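Side-chain contacts in protein CT_858 (Chlamydia trachomatis, PDB 3DOR), which probably acts as a secreted serine-type endopeptidase, with a PDZ domain and a peptidase family S41 domain, and forms a dimer in its mature form: residues Ile369-Gln372 with Asp373-Val376; Val422-Cys425 with Trp426-Gly429. All coordinates share one frame; numbering follows the deposited sequence.

Interaction 1: Ile369-Gln372 with Asp373-Val376; sequences ILTQ and DEVV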
ATOM      1  N   ILE B 369     -13.720   2.032 -15.150  1.00 31.58           N
ATOM      2  CA  ILE B 369     -13.069   3.289 -15.536  1.00 33.88           C
ATOM      3  C   ILE B 369     -11.601   2.890 -15.659  1.00 31.40           C
ATOM      4  O   ILE B 369     -11.050   2.259 -14.755  1.00 29.27           O
ATOM      5  CB  ILE B 369     -13.152   4.403 -14.472  1.00 37.21           C
ATOM      6  CG1 ILE B 369     -14.582   4.904 -14.336  1.00 43.40           C
ATOM      7  CG2 ILE B 369     -12.298   5.586 -14.916  1.00 38.99           C
ATOM      8  CD1 ILE B 369     -14.666   6.387 -13.909  1.00 48.90           C
ATOM      9  N   LEU B 370     -10.959   3.276 -16.752  1.00 30.40           N
ATOM     10  CA  LEU B 370      -9.580   2.861 -16.968  1.00 31.13           C
ATOM     11  C   LEU B 370      -8.509   3.943 -17.020  1.00 31.74           C
ATOM     12  O   LEU B 370      -8.738   5.046 -17.511  1.00 31.05           O
ATOM     13  CB  LEU B 370      -9.507   2.030 -18.256  1.00 30.01           C
ATOM     14  CG  LEU B 370     -10.441   0.818 -18.388  1.00 28.72           C
ATOM     15  CD1 LEU B 370     -10.380   0.262 -19.809  1.00 27.67           C
ATOM     16  CD2 LEU B 370     -10.056  -0.263 -17.372  1.00 28.53           C
ATOM     17  N   THR B 371      -7.333   3.589 -16.496  1.00 31.72           N
ATOM     18  CA  THR B 371      -6.137   4.439 -16.496  1.00 28.72           C
ATOM     19  C   THR B 371      -5.018   3.473 -16.899  1.00 29.97           C
ATOM     20  O   THR B 371      -5.220   2.257 -16.920  1.00 29.53           O
ATOM     21  CB  THR B 371      -5.802   5.055 -15.098  1.00 29.61           C
ATOM     22  OG1 THR B 371      -5.466   4.016 -14.174  1.00 28.40           O
ATOM     23  CG2 THR B 371      -6.979   5.854 -14.559  1.00 26.65           C
ATOM     24  N   GLN B 372      -3.830   3.980 -17.200  1.00 28.25           N
ATOM     25  CA  GLN B 372      -2.769   3.073 -17.610  1.00 30.34           C
ATOM     26  C   GLN B 372      -2.398   2.061 -16.489  1.00 29.82           C
ATOM     27  O   GLN B 372      -1.735   1.049 -16.753  1.00 29.37           O
ATOM     28  CB  GLN B 372      -1.529   3.833 -18.070  1.00 30.01           C
ATOM     29  CG  GLN B 372      -1.325   5.219 -17.502  1.00 33.34           C
ATOM     30  CD  GLN B 372      -2.218   6.289 -18.121  1.00 30.73           C
ATOM     31  OE1 GLN B 372      -2.025   6.700 -19.264  1.00 33.25           O
ATOM     32  NE2 GLN B 372      -3.197   6.749 -17.355  1.00 30.52           N
ATOM     33  N   ASP B 373      -2.877   2.278 -15.263  1.00 32.02           N
ATOM     34  CA  ASP B 373      -2.600   1.339 -14.181  1.00 31.84           C
ATOM     35  C   ASP B 373      -3.322   0.041 -14.540  1.00 30.83           C
ATOM     36  O   ASP B 373      -2.735  -1.043 -14.436  1.00 31.34           O
ATOM     37  CB  ASP B 373      -3.146   1.907 -12.889  1.00 31.55           C
ATOM     38  CG  ASP B 373      -2.868   1.006 -11.668  1.00 32.65           C
ATOM     39  OD1 ASP B 373      -3.116   1.463 -10.534  1.00 35.05           O
ATOM     40  OD2 ASP B 373      -2.392  -0.151 -11.793  1.00 33.15           O
ATOM     41  N   GLU B 374      -4.586   0.157 -14.966  1.00 29.43           N
ATOM     42  CA  GLU B 374      -5.337  -1.029 -15.343  1.00 29.21           C
ATOM     43  C   GLU B 374      -4.780  -1.685 -16.587  1.00 28.63           C
ATOM     44  O   GLU B 374      -4.882  -2.905 -16.759  1.00 29.58           O
ATOM     45  CB  GLU B 374      -6.825  -0.701 -15.540  1.00 28.28           C
ATOM     46  CG  GLU B 374      -7.549  -0.361 -14.249  1.00 29.12           C
ATOM     47  CD  GLU B 374      -7.075   0.955 -13.624  1.00 32.99           C
ATOM     48  OE1 GLU B 374      -6.945   1.006 -12.378  1.00 34.81           O
ATOM     49  OE2 GLU B 374      -6.843   1.943 -14.363  1.00 32.24           O
ATOM     50  N   VAL B 375      -4.200  -0.869 -17.462  1.00 28.24           N
ATOM     51  CA  VAL B 375      -3.631  -1.383 -18.696  1.00 26.12           C
ATOM     52  C   VAL B 375      -2.450  -2.278 -18.375  1.00 26.04           C
ATOM     53  O   VAL B 375      -2.317  -3.348 -18.953  1.00 27.01           O
ATOM     54  CB  VAL B 375      -3.174  -0.251 -19.633  1.00 25.88           C
ATOM     55  CG1 VAL B 375      -2.502  -0.841 -20.858  1.00 23.54           C
ATOM     56  CG2 VAL B 375      -4.378   0.599 -20.057  1.00 23.74           C
ATOM     57  N   VAL B 376      -1.617  -1.866 -17.423  1.00 27.06           N
ATOM     58  CA  VAL B 376      -0.459  -2.675 -17.046  1.00 29.14           C
ATOM     59  C   VAL B 376      -0.901  -4.017 -16.472  1.00 29.18           C
ATOM     60  O   VAL B 376      -0.290  -5.044 -16.761  1.00 28.46           O
ATOM     61  CB  VAL B 376       0.438  -1.944 -16.036  1.00 29.32           C
ATOM     62  CG1 VAL B 376       1.564  -2.868 -15.561  1.00 28.77           C
ATOM     63  CG2 VAL B 376       1.024  -0.697 -16.701  1.00 29.36           C
TER
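T371 and E374 close a capping box at the N terminus of helix 372-384. T371 is the N-cap residue, and the E374 side chain folds back over it from the first turn. At its base, E374 CB lies 3.7 Å from CD2 of L370, a methyl that also comes near E374 CG. CG sits beside the backbone N of E374, and the chain then bends at chi2 (67°). That bend turns the carboxylate back toward the residue before the helix. E374 CD lies 3.5 Å from T371 OG1, and its two oxygens have different partners. E374 OE2 takes the backbone N-H of T371 at 2.7 Å, nearly along its own C-O axis, though the N-H is bent to 138°. The same OE2 accepts from T371 OG1 at 2.5 Å, a very short bond whose exact length is doubtful. Both the N-H and the hydroxyl of T371 are thus directed at OE2. E374 OE1 has a long, weak ion pair with K21.

OG1 of T371 stands between its backbone N and carbonyl carbon (chi1 65°). From there it reaches both OE2 and the helix start, where it accepts a weak bond from the N-H of D373. The T371 carbonyl takes weak bonds from the N-H groups of E374 and V375. N503 of the second subunit packs on T371, and Q372 NE2 gives a weak hydrogen bond to the carbonyl of that same N503. A fuller helical bond follows, V376 N to Q372 O at 3.0 Å. CG2 of V376 rests 3.3 Å from that same Q372 O.

Interaction 2: Val422-Cys425 with Trp426-Gly429; sequences VLNC and WSKG. With SO4 (sulfate ion), chain N.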
ATOM      1  N   VAL B 422      -9.622  -5.453 -21.785  1.00 28.64           N
ATOM      2  CA  VAL B 422      -9.200  -4.193 -21.190  1.00 28.67           C
ATOM      3  C   VAL B 422      -8.327  -3.436 -22.194  1.00 29.34           C
ATOM      4  O   VAL B 422      -8.532  -2.246 -22.435  1.00 28.75           O
ATOM      5  CB  VAL B 422      -8.410  -4.421 -19.877  1.00 28.03           C
ATOM      6  CG1 VAL B 422      -7.845  -3.098 -19.357  1.00 26.65           C
ATOM      7  CG2 VAL B 422      -9.334  -5.022 -18.831  1.00 28.36           C
ATOM      8  N   LEU B 423      -7.364  -4.131 -22.790  1.00 30.95           N
ATOM      9  CA  LEU B 423      -6.480  -3.503 -23.773  1.00 31.95           C
ATOM     10  C   LEU B 423      -7.285  -2.991 -24.968  1.00 33.03           C
ATOM     11  O   LEU B 423      -6.982  -1.940 -25.527  1.00 32.16           O
ATOM     12  CB  LEU B 423      -5.431  -4.503 -24.264  1.00 30.36           C
ATOM     13  CG  LEU B 423      -4.365  -4.948 -23.262  1.00 31.77           C
ATOM     14  CD1 LEU B 423      -3.523  -6.063 -23.878  1.00 32.70           C
ATOM     15  CD2 LEU B 423      -3.487  -3.754 -22.873  1.00 32.04           C
ATOM     16  N   ASN B 424      -8.314  -3.743 -25.349  1.00 34.08           N
ATOM     17  CA  ASN B 424      -9.156  -3.364 -26.477  1.00 35.58           C
ATOM     18  C   ASN B 424      -9.947  -2.095 -26.139  1.00 35.08           C
ATOM     19  O   ASN B 424     -10.060  -1.190 -26.965  1.00 35.09           O
ATOM     20  CB  ASN B 424     -10.102  -4.513 -26.839  1.00 37.26           C
ATOM     21  CG  ASN B 424     -10.734  -4.339 -28.209  1.00 43.04           C
ATOM     22  OD1 ASN B 424     -10.037  -4.256 -29.221  1.00 42.90           O
ATOM     23  ND2 ASN B 424     -12.062  -4.281 -28.248  1.00 46.50           N
ATOM     24  N   CYS B 425     -10.487  -2.023 -24.924  1.00 34.71           N
ATOM     25  CA  CYS B 425     -11.237  -0.840 -24.504  1.00 33.04           C
ATOM     26  C   CYS B 425     -10.325   0.373 -24.481  1.00 33.32           C
ATOM     27  O   CYS B 425     -10.705   1.462 -24.924  1.00 32.18           O
ATOM     28  CB  CYS B 425     -11.824  -1.031 -23.110  1.00 32.31           C
ATOM     29  SG  CYS B 425     -13.234  -2.101 -23.083  1.00 32.40           S
ATOM     30  N   TRP B 426      -9.122   0.184 -23.950  1.00 31.38           N
ATOM     31  CA  TRP B 426      -8.169   1.276 -23.873  1.00 32.46           C
ATOM     32  C   TRP B 426      -7.833   1.833 -25.257  1.00 31.42           C
ATOM     33  O   TRP B 426      -7.876   3.038 -25.468  1.00 33.02           O
ATOM     34  CB  TRP B 426      -6.889   0.817 -23.171  1.00 29.56           C
ATOM     35  CG  TRP B 426      -5.872   1.908 -23.005  1.00 30.95           C
ATOM     36  CD1 TRP B 426      -4.716   2.070 -23.719  1.00 31.21           C
ATOM     37  CD2 TRP B 426      -5.900   2.970 -22.041  1.00 29.68           C
ATOM     38  NE1 TRP B 426      -4.019   3.164 -23.253  1.00 28.70           N
ATOM     39  CE2 TRP B 426      -4.723   3.733 -22.225  1.00 30.22           C
ATOM     40  CE3 TRP B 426      -6.805   3.349 -21.040  1.00 30.69           C
ATOM     41  CZ2 TRP B 426      -4.424   4.854 -21.439  1.00 31.00           C
ATOM     42  CZ3 TRP B 426      -6.511   4.464 -20.258  1.00 30.75           C
ATOM     43  CH2 TRP B 426      -5.326   5.203 -20.464  1.00 31.45           C
ATOM     44  N   SER B 427      -7.521   0.958 -26.203  1.00 31.41           N
ATOM     45  CA  SER B 427      -7.163   1.428 -27.530  1.00 35.48           C
ATOM     46  C   SER B 427      -8.327   2.065 -28.280  1.00 35.12           C
ATOM     47  O   SER B 427      -8.111   2.796 -29.234  1.00 36.04           O
ATOM     48  CB  SER B 427      -6.580   0.290 -28.365  1.00 37.22           C
ATOM     49  OG  SER B 427      -7.593  -0.594 -28.792  1.00 42.74           O
ATOM     50  N   LYS B 428      -9.554   1.792 -27.847  1.00 35.43           N
ATOM     51  CA  LYS B 428     -10.731   2.356 -28.497  1.00 34.47           C
ATOM     52  C   LYS B 428     -11.205   3.623 -27.802  1.00 34.74           C
ATOM     53  O   LYS B 428     -12.127   4.277 -28.275  1.00 35.66           O
ATOM     54  CB  LYS B 428     -11.884   1.348 -28.515  1.00 36.53           C
ATOM     55  CG  LYS B 428     -11.678   0.141 -29.418  1.00 38.08           C
ATOM     56  CD  LYS B 428     -12.898  -0.762 -29.352  1.00 42.34           C
ATOM     57  CE  LYS B 428     -12.753  -1.985 -30.238  1.00 45.22           C
ATOM     58  NZ  LYS B 428     -13.913  -2.902 -30.057  1.00 45.59           N
ATOM     59  N   GLY B 429     -10.578   3.972 -26.685  1.00 33.76           N
ATOM     60  CA  GLY B 429     -10.990   5.166 -25.965  1.00 33.63           C
ATOM     61  C   GLY B 429     -12.197   4.949 -25.056  1.00 33.58           C
ATOM     62  O   GLY B 429     -12.714   5.893 -24.457  1.00 33.59           O
TER
HETATM   63  S   SO4 N 618     -12.839  -5.781 -32.305  1.00 75.35           S
HETATM   64  O1  SO4 N 618     -12.870  -6.773 -31.164  1.00 72.97           O
HETATM   65  O2  SO4 N 618     -13.824  -4.708 -32.052  1.00 73.16           O
HETATM   66  O3  SO4 N 618     -11.496  -5.139 -32.415  1.00 72.38           O
HETATM   67  O4  SO4 N 618     -13.146  -6.528 -33.560  1.00 72.55           O
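W426 N donates to V422 O at 2.9 Å, and S427 N donates to L423 O at 3.0 Å; both are nearly straight helical bonds. The hydroxyl of S427 also turns back to the preceding turn, with OG donating to N424 O at 3.1 Å. It comes in well off the C=O axis, at a C=O...donor angle of 117°. The N-H of K428 adds weak bonds to the carbonyls of N424 and C425. K428 CG passes 3.2 Å from N424 O. The lysine chain is fully extended beyond CG and brings the ammonium beside the end of the N424 side chain, one turn earlier. There K428 NZ donates a hydrogen bond to O2 of a sulfate ion at 2.7 Å. The sulfate probably comes from the crystallisation liquor.

Helix 409-428 ends here in a Schellman motif. G429 has a positive phi (82°), and its N-H bonds to W426 O at 3.1 Å.

W426 CB lies 3.6 Å from V422 O. Its CG is anti to the backbone N (chi1 -178°), and the indole leads away from the preceding turn. NE1 donates to the carbonyl of G192 of the second subunit, and I197 of that subunit packs against W426. The C425 side chain touches L370, D430 and I437.

Strand 361-368 runs into interaction 1, which closes the short turn into helix 372-384. The chain then continues through that helix and helix 391-398 before helix 409-428 ends in interaction 2. The two contacts are in series; neither nests in nor crosses the other. One caps the start of a helix, the other the end. The centres of interactions 1 and 2 are about 10 Å apart, and side chains join them directly. V375 CG2 meets W426 CD2 at 3.4 Å, and V375 CG1 meets L423 CD2 at 3.7 Å. This packs helix 372-384 against helix 409-428 within the peptidase family S41 region. Both contacts also touch the second subunit.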